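Local coordinates for hypothetical protein VC1899 (Vibrio cholerae, PDB 1XMX) that is of unknown function but carries a Card1-like endonuclease domain of the PDDEXK clan and possibly binds nucleic acids, at residues 138-143 against 299-304; 320-325 against 353-358. All blocks are in the same frame, centred on the assembly; numbering follows the deposited sequence.

Contact 1: residues 138-143 against 299-304; sequences VQDRIT and VVNNKL
Asn302 and Asp140 reach toward each other's segments with similar first torsions: CG lies anti to the carbonyl carbon and beside the backbone N in both, at chi1 -68° in Asn302 and -63° in Asp140. The carboxamide of Asn302 then works with both ends. Its ND2 donates to Gln139 O at 3.0 Å, nearly straight at 171°, with the acceptor in the amide plane but the donor raised above the plane of the carbonyl it meets. The same nitrogen is also hydrogen-bonded to Asp123 OD2. Asp140 OD1 stands only 3.2 Å from Asn302 ND2, yet the angle is too poor for a bond, and the carboxylate instead rests near Asn301 CA, 3.4 Å from OD1. Asn301 and Asn302 are the central residues of a type I' turn, from Val300 to Lys303, that closes the beta hairpin between strands 288-300 and 303-310, so the hairpin tip is what docks on the irregular loop 138-143. At the other end of the carboxamide, Asn302 OD1 accepts from water 1 at 2.6 Å, and that water in turn accepts from Ile142 N at 2.8 Å. Ile142 CG2 packs 3.5 Å from Asn302 OD1 and, crossing Val299 at about a right angle, 4.1 Å from its CG1. Tyr147 of helix 144-150 touches both of these aliphatic side chains.

Contact 2: residues 320-325 against 353-358; sequences DTLYKL and TRAEDL
Leu322 and Tyr323 of helix 321-333 meet Arg354, Ala355 and Leu358 of helix 349-358, a pair that illustrates how successive beta-alpha-beta crossovers bring their helices together. Strands 303-310, 338-343 and 361-363 lie parallel in one sheet, with the two helices as the connections between them. The helices therefore run in nearly the same direction: the axes of 321-325 and 353-358 make an angle of 16° and approach to 10.2 Å.

The apolar part centres on Leu322. Its CD1 lies 4.2 Å from Ala355 CB and 4.0 Å from Arg354 CG, while Leu341 of the central strand and Leu360 also touch this side chain. Leu358 adds its CD2 methyl, which sits against Leu322 CB and lies 3.9 Å from Tyr323 CD1, the Tyr323 and Leu358 side chains crossing at about a right angle.

Farther out, Tyr323 packs against the flat end of Arg354. The arginine chain is bent, with CD held well off a staggered position at chi2 132°, and CD touches the tyrosine hydroxyl. Ring and guanidinium planes are 31° apart, and Tyr323 CE2 sits 3.5 Å above the guanidinium plane, over its centre. Tyr323 OH also lies over this face; although it is 3.4 Å from Arg354 NH1, the angle is too poor for a hydrogen bond.

Between the two segments the polar link is a water; just beyond them Arg329 of helix 321-333 hydrogen-bonds Leu358 O. Within its own helix Arg354 NH2 has a long, weak ion pair with Asp351, and a formic acid molecule, probably from the crystallisation liquor, is bound near this side chain. Water 2 joins the helices by accepting from both, at 3.0 Å from Leu322 N and 3.1 Å from Arg354 NH2.

From the N terminus, the chain first builds a mixed sheet with 136-137 as one of its edge strands, and the loop just after that strand supplies the first half of contact 1. An excursion of 155 residues, just over half of it helix and including the small antiparallel sheet, follows before the hairpin at 299-304 brings the chain back, closes this long excursion and ties the N-terminal part to the endonuclease-like domain. Strand 303-310 then leads on to helix 321-333, where contact 2 opens; it closes only 27 residues later, within that domain. The contacts are thus in series, neither nested nor crossed. Their centres lie 25 Å apart, and their nearest atoms, about 9 Å apart, do not touch.

Contact 1: residues 138-143 against 299-304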
loop_
_atom_site.group_PDB
_atom_site.type_symbol
_atom_site.label_atom_id
_atom_site.label_comp_id
_atom_site.label_asym_id
_atom_site.label_seq_id
_atom_site.Cartn_x
_atom_site.Cartn_y
_atom_site.Cartn_z
ATOM N N VAL A 138 -4.002 16.235 7.467
ATOM C CA VAL A 138 -5.043 15.671 6.599
ATOM C C VAL A 138 -5.571 14.347 7.119
ATOM O O VAL A 138 -4.791 13.505 7.534
ATOM C CB VAL A 138 -4.514 15.493 5.190
ATOM C CG1 VAL A 138 -5.609 14.854 4.286
ATOM C CG2 VAL A 138 -4.047 16.902 4.642
ATOM N N GLN A 139 -6.894 14.146 7.122
ATOM C CA GLN A 139 -7.408 12.900 7.693
ATOM C C GLN A 139 -6.975 11.769 6.777
ATOM O O GLN A 139 -6.630 12.021 5.617
ATOM C CB GLN A 139 -8.933 12.935 7.769
ATOM C CG GLN A 139 -9.436 13.966 8.761
ATOM C CD GLN A 139 -10.923 13.907 8.926
ATOM O OE1 GLN A 139 -11.626 13.350 8.096
ATOM N NE2 GLN A 139 -11.409 14.439 10.030
ATOM N N ASP A 140 -7.097 10.535 7.271
ATOM C CA ASP A 140 -6.615 9.334 6.627
ATOM C C ASP A 140 -7.803 8.522 6.152
ATOM O O ASP A 140 -8.337 7.722 6.892
ATOM C CB ASP A 140 -5.775 8.546 7.644
ATOM C CG ASP A 140 -4.523 9.328 8.080
ATOM O OD1 ASP A 140 -4.019 9.998 7.184
ATOM O OD2 ASP A 140 -4.088 9.306 9.274
ATOM N N ARG A 141 -8.209 8.727 4.903
ATOM C CA ARG A 141 -9.473 8.214 4.359
ATOM C C ARG A 141 -9.313 7.375 3.096
ATOM O O ARG A 141 -10.060 6.430 2.866
ATOM C CB ARG A 141 -10.392 9.389 4.000
ATOM C CG ARG A 141 -10.786 10.302 5.194
ATOM C CD ARG A 141 -11.513 9.555 6.222
ATOM N NE ARG A 141 -11.918 10.476 7.282
ATOM C CZ ARG A 141 -12.547 10.113 8.391
ATOM N NH1 ARG A 141 -12.813 8.830 8.609
ATOM N NH2 ARG A 141 -12.899 11.044 9.287
ATOM N N ILE A 142 -8.393 7.760 2.231
ATOM C CA ILE A 142 -8.136 7.023 0.983
ATOM C C ILE A 142 -7.812 5.544 1.244
ATOM O O ILE A 142 -7.166 5.183 2.249
ATOM C CB ILE A 142 -7.040 7.751 0.133
ATOM C CG1 ILE A 142 -7.168 7.418 -1.361
ATOM C CG2 ILE A 142 -5.609 7.525 0.675
ATOM C CD1 ILE A 142 -5.917 7.731 -2.083
ATOM N N THR A 143 -8.316 4.666 0.366
ATOM C CA THR A 143 -8.087 3.238 0.507
ATOM C C THR A 143 -7.007 2.759 -0.433
ATOM O O THR A 143 -6.598 3.474 -1.326
ATOM C CB THR A 143 -9.339 2.477 0.141
ATOM O OG1 THR A 143 -9.645 2.772 -1.231
ATOM C CG2 THR A 143 -10.465 2.884 1.054
ATOM N N VAL A 299 -2.507 1.319 3.776
ATOM C CA VAL A 299 -2.260 2.755 3.624
ATOM C C VAL A 299 -2.131 3.288 5.061
ATOM O O VAL A 299 -2.980 2.984 5.936
ATOM C CB VAL A 299 -3.406 3.500 2.830
ATOM C CG1 VAL A 299 -3.076 5.009 2.669
ATOM C CG2 VAL A 299 -3.605 2.889 1.453
ATOM N N VAL A 300 -1.117 4.132 5.284
ATOM C CA VAL A 300 -0.853 4.702 6.577
ATOM C C VAL A 300 -0.476 6.148 6.369
ATOM O O VAL A 300 0.425 6.420 5.612
ATOM C CB VAL A 300 0.368 4.028 7.248
ATOM C CG1 VAL A 300 0.550 4.539 8.660
ATOM C CG2 VAL A 300 0.225 2.445 7.155
ATOM N N ASN A 301 -1.156 7.066 7.075
ATOM C CA ASN A 301 -0.955 8.477 6.902
ATOM C C ASN A 301 -0.998 8.841 5.420
ATOM O O ASN A 301 -0.140 9.606 4.935
ATOM C CB ASN A 301 0.312 8.995 7.587
ATOM C CG ASN A 301 0.293 10.540 7.707
ATOM O OD1 ASN A 301 -0.754 11.121 7.835
ATOM N ND2 ASN A 301 1.444 11.168 7.673
ATOM N N ASN A 302 -1.991 8.279 4.726
ATOM C CA ASN A 302 -2.209 8.532 3.316
ATOM C C ASN A 302 -1.043 8.111 2.389
ATOM O O ASN A 302 -1.026 8.533 1.235
ATOM C CB ASN A 302 -2.583 10.001 3.060
ATOM C CG ASN A 302 -3.935 10.362 3.625
ATOM O OD1 ASN A 302 -4.929 9.644 3.424
ATOM N ND2 ASN A 302 -3.989 11.476 4.365
ATOM N N LYS A 303 -0.079 7.313 2.906
ATOM C CA LYS A 303 1.023 6.731 2.114
ATOM C C LYS A 303 0.855 5.181 1.961
ATOM O O LYS A 303 0.643 4.457 2.966
ATOM C CB LYS A 303 2.332 6.998 2.810
ATOM C CG LYS A 303 2.549 8.400 3.178
ATOM C CD LYS A 303 3.814 8.595 3.998
ATOM C CE LYS A 303 3.805 10.013 4.510
ATOM N NZ LYS A 303 5.003 10.280 5.260
ATOM N N LEU A 304 0.980 4.675 0.727
ATOM C CA LEU A 304 0.849 3.200 0.472
ATOM C C LEU A 304 2.037 2.493 1.079
ATOM O O LEU A 304 3.176 2.898 0.838
ATOM C CB LEU A 304 0.799 2.900 -1.025
ATOM C CG LEU A 304 0.561 1.431 -1.401
ATOM C CD1 LEU A 304 -0.911 0.980 -1.086
ATOM C CD2 LEU A 304 0.938 1.183 -2.845
HETATM O O HOH W 1 -7.309 10.363 2.536
#

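Contact 2: residues 320-325 against 353-358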
loop_
_atom_site.group_PDB
_atom_site.type_symbol
_atom_site.label_atom_id
_atom_site.label_comp_id
_atom_site.label_asym_id
_atom_site.label_seq_id
_atom_site.Cartn_x
_atom_site.Cartn_y
_atom_site.Cartn_z
ATOM N N ASP A 320 16.025 -11.028 -7.821
ATOM C CA ASP A 320 15.245 -9.874 -8.251
ATOM C C ASP A 320 14.308 -9.333 -7.165
ATOM O O ASP A 320 13.664 -8.315 -7.387
ATOM C CB ASP A 320 14.473 -10.179 -9.562
ATOM C CG ASP A 320 13.171 -10.966 -9.325
ATOM O OD1 ASP A 320 13.016 -11.570 -8.245
ATOM O OD2 ASP A 320 12.292 -11.001 -10.233
ATOM N N THR A 321 14.235 -10.017 -6.012
ATOM C CA THR A 321 13.221 -9.732 -4.956
ATOM C C THR A 321 13.127 -8.226 -4.545
ATOM O O THR A 321 12.049 -7.650 -4.498
ATOM C CB THR A 321 13.442 -10.627 -3.682
ATOM O OG1 THR A 321 13.086 -11.998 -3.993
ATOM C CG2 THR A 321 12.590 -10.152 -2.554
ATOM N N LEU A 322 14.280 -7.649 -4.249
ATOM C CA LEU A 322 14.416 -6.320 -3.719
ATOM C C LEU A 322 14.288 -5.223 -4.807
ATOM O O LEU A 322 13.704 -4.178 -4.541
ATOM C CB LEU A 322 15.754 -6.199 -3.001
ATOM C CG LEU A 322 15.854 -7.056 -1.733
ATOM C CD1 LEU A 322 17.200 -6.748 -1.158
ATOM C CD2 LEU A 322 14.785 -6.682 -0.690
ATOM N N TYR A 323 14.874 -5.439 -5.989
ATOM C CA TYR A 323 14.670 -4.535 -7.145
ATOM C C TYR A 323 13.230 -4.487 -7.583
ATOM O O TYR A 323 12.699 -3.411 -7.926
ATOM C CB TYR A 323 15.473 -5.002 -8.339
ATOM C CG TYR A 323 16.893 -4.856 -8.138
ATOM C CD1 TYR A 323 17.441 -3.620 -7.862
ATOM C CD2 TYR A 323 17.718 -5.957 -8.198
ATOM C CE1 TYR A 323 18.804 -3.472 -7.655
ATOM C CE2 TYR A 323 19.051 -5.824 -7.988
ATOM C CZ TYR A 323 19.591 -4.583 -7.724
ATOM O OH TYR A 323 20.971 -4.504 -7.554
ATOM N N LYS A 324 12.612 -5.670 -7.603
ATOM C CA LYS A 324 11.209 -5.769 -7.934
ATOM C C LYS A 324 10.317 -5.118 -6.887
ATOM O O LYS A 324 9.359 -4.446 -7.237
ATOM C CB LYS A 324 10.799 -7.216 -8.116
ATOM C CG LYS A 324 9.374 -7.358 -8.529
ATOM C CD LYS A 324 8.962 -8.815 -8.325
ATOM C CE LYS A 324 7.812 -9.253 -9.176
ATOM N NZ LYS A 324 6.477 -8.882 -8.592
ATOM N N LEU A 325 10.591 -5.359 -5.604
ATOM C CA LEU A 325 9.779 -4.720 -4.535
ATOM C C LEU A 325 9.832 -3.195 -4.633
ATOM O O LEU A 325 8.797 -2.561 -4.647
ATOM C CB LEU A 325 10.215 -5.176 -3.133
ATOM C CG LEU A 325 9.429 -4.687 -1.895
ATOM C CD1 LEU A 325 7.922 -4.940 -2.002
ATOM C CD2 LEU A 325 10.007 -5.321 -0.597
ATOM N N THR A 353 22.547 -4.671 2.736
ATOM C CA THR A 353 23.118 -3.485 2.139
ATOM C C THR A 353 22.278 -3.042 0.936
ATOM O O THR A 353 22.057 -1.876 0.727
ATOM C CB THR A 353 24.559 -3.763 1.770
ATOM O OG1 THR A 353 25.302 -4.016 2.985
ATOM C CG2 THR A 353 25.155 -2.544 0.989
ATOM N N ARG A 354 21.754 -3.970 0.172
ATOM C CA ARG A 354 20.971 -3.601 -0.963
ATOM C C ARG A 354 19.607 -2.985 -0.593
ATOM O O ARG A 354 19.169 -2.018 -1.241
ATOM C CB ARG A 354 20.745 -4.791 -1.819
ATOM C CG ARG A 354 19.945 -4.501 -3.024
ATOM C CD ARG A 354 20.662 -5.123 -4.223
ATOM N NE ARG A 354 20.094 -6.405 -4.568
ATOM C CZ ARG A 354 20.736 -7.347 -5.237
ATOM N NH1 ARG A 354 21.982 -7.132 -5.624
ATOM N NH2 ARG A 354 20.127 -8.495 -5.498
ATOM N N ALA A 355 18.923 -3.581 0.390
ATOM C CA ALA A 355 17.682 -3.051 0.931
ATOM C C ALA A 355 17.895 -1.611 1.465
ATOM O O ALA A 355 17.067 -0.723 1.229
ATOM C CB ALA A 355 17.097 -4.011 2.018
ATOM N N GLU A 356 18.995 -1.378 2.170
ATOM C CA GLU A 356 19.341 -0.052 2.634
ATOM C C GLU A 356 19.554 0.965 1.482
ATOM O O GLU A 356 18.963 2.052 1.469
ATOM C CB GLU A 356 20.562 -0.109 3.543
ATOM C CG GLU A 356 20.848 1.231 4.221
ATOM C CD GLU A 356 22.254 1.353 4.843
ATOM O OE1 GLU A 356 23.012 0.347 4.875
ATOM O OE2 GLU A 356 22.592 2.470 5.310
ATOM N N ASP A 357 20.357 0.579 0.493
ATOM C CA ASP A 357 20.583 1.349 -0.739
ATOM C C ASP A 357 19.260 1.754 -1.423
ATOM O O ASP A 357 19.097 2.900 -1.839
ATOM C CB ASP A 357 21.417 0.502 -1.730
ATOM C CG ASP A 357 21.996 1.334 -2.866
ATOM O OD1 ASP A 357 22.331 2.518 -2.588
ATOM O OD2 ASP A 357 22.105 0.812 -4.016
ATOM N N LEU A 358 18.349 0.798 -1.556
ATOM C CA LEU A 358 17.017 1.017 -2.122
ATOM C C LEU A 358 15.958 1.653 -1.164
ATOM O O LEU A 358 14.844 1.906 -1.587
ATOM C CB LEU A 358 16.455 -0.323 -2.623
ATOM C CG LEU A 358 16.762 -0.813 -4.064
ATOM C CD1 LEU A 358 17.807 0.012 -4.800
ATOM C CD2 LEU A 358 17.015 -2.342 -4.210
HETATM O O HOH W 2 17.051 -8.078 -5.376
#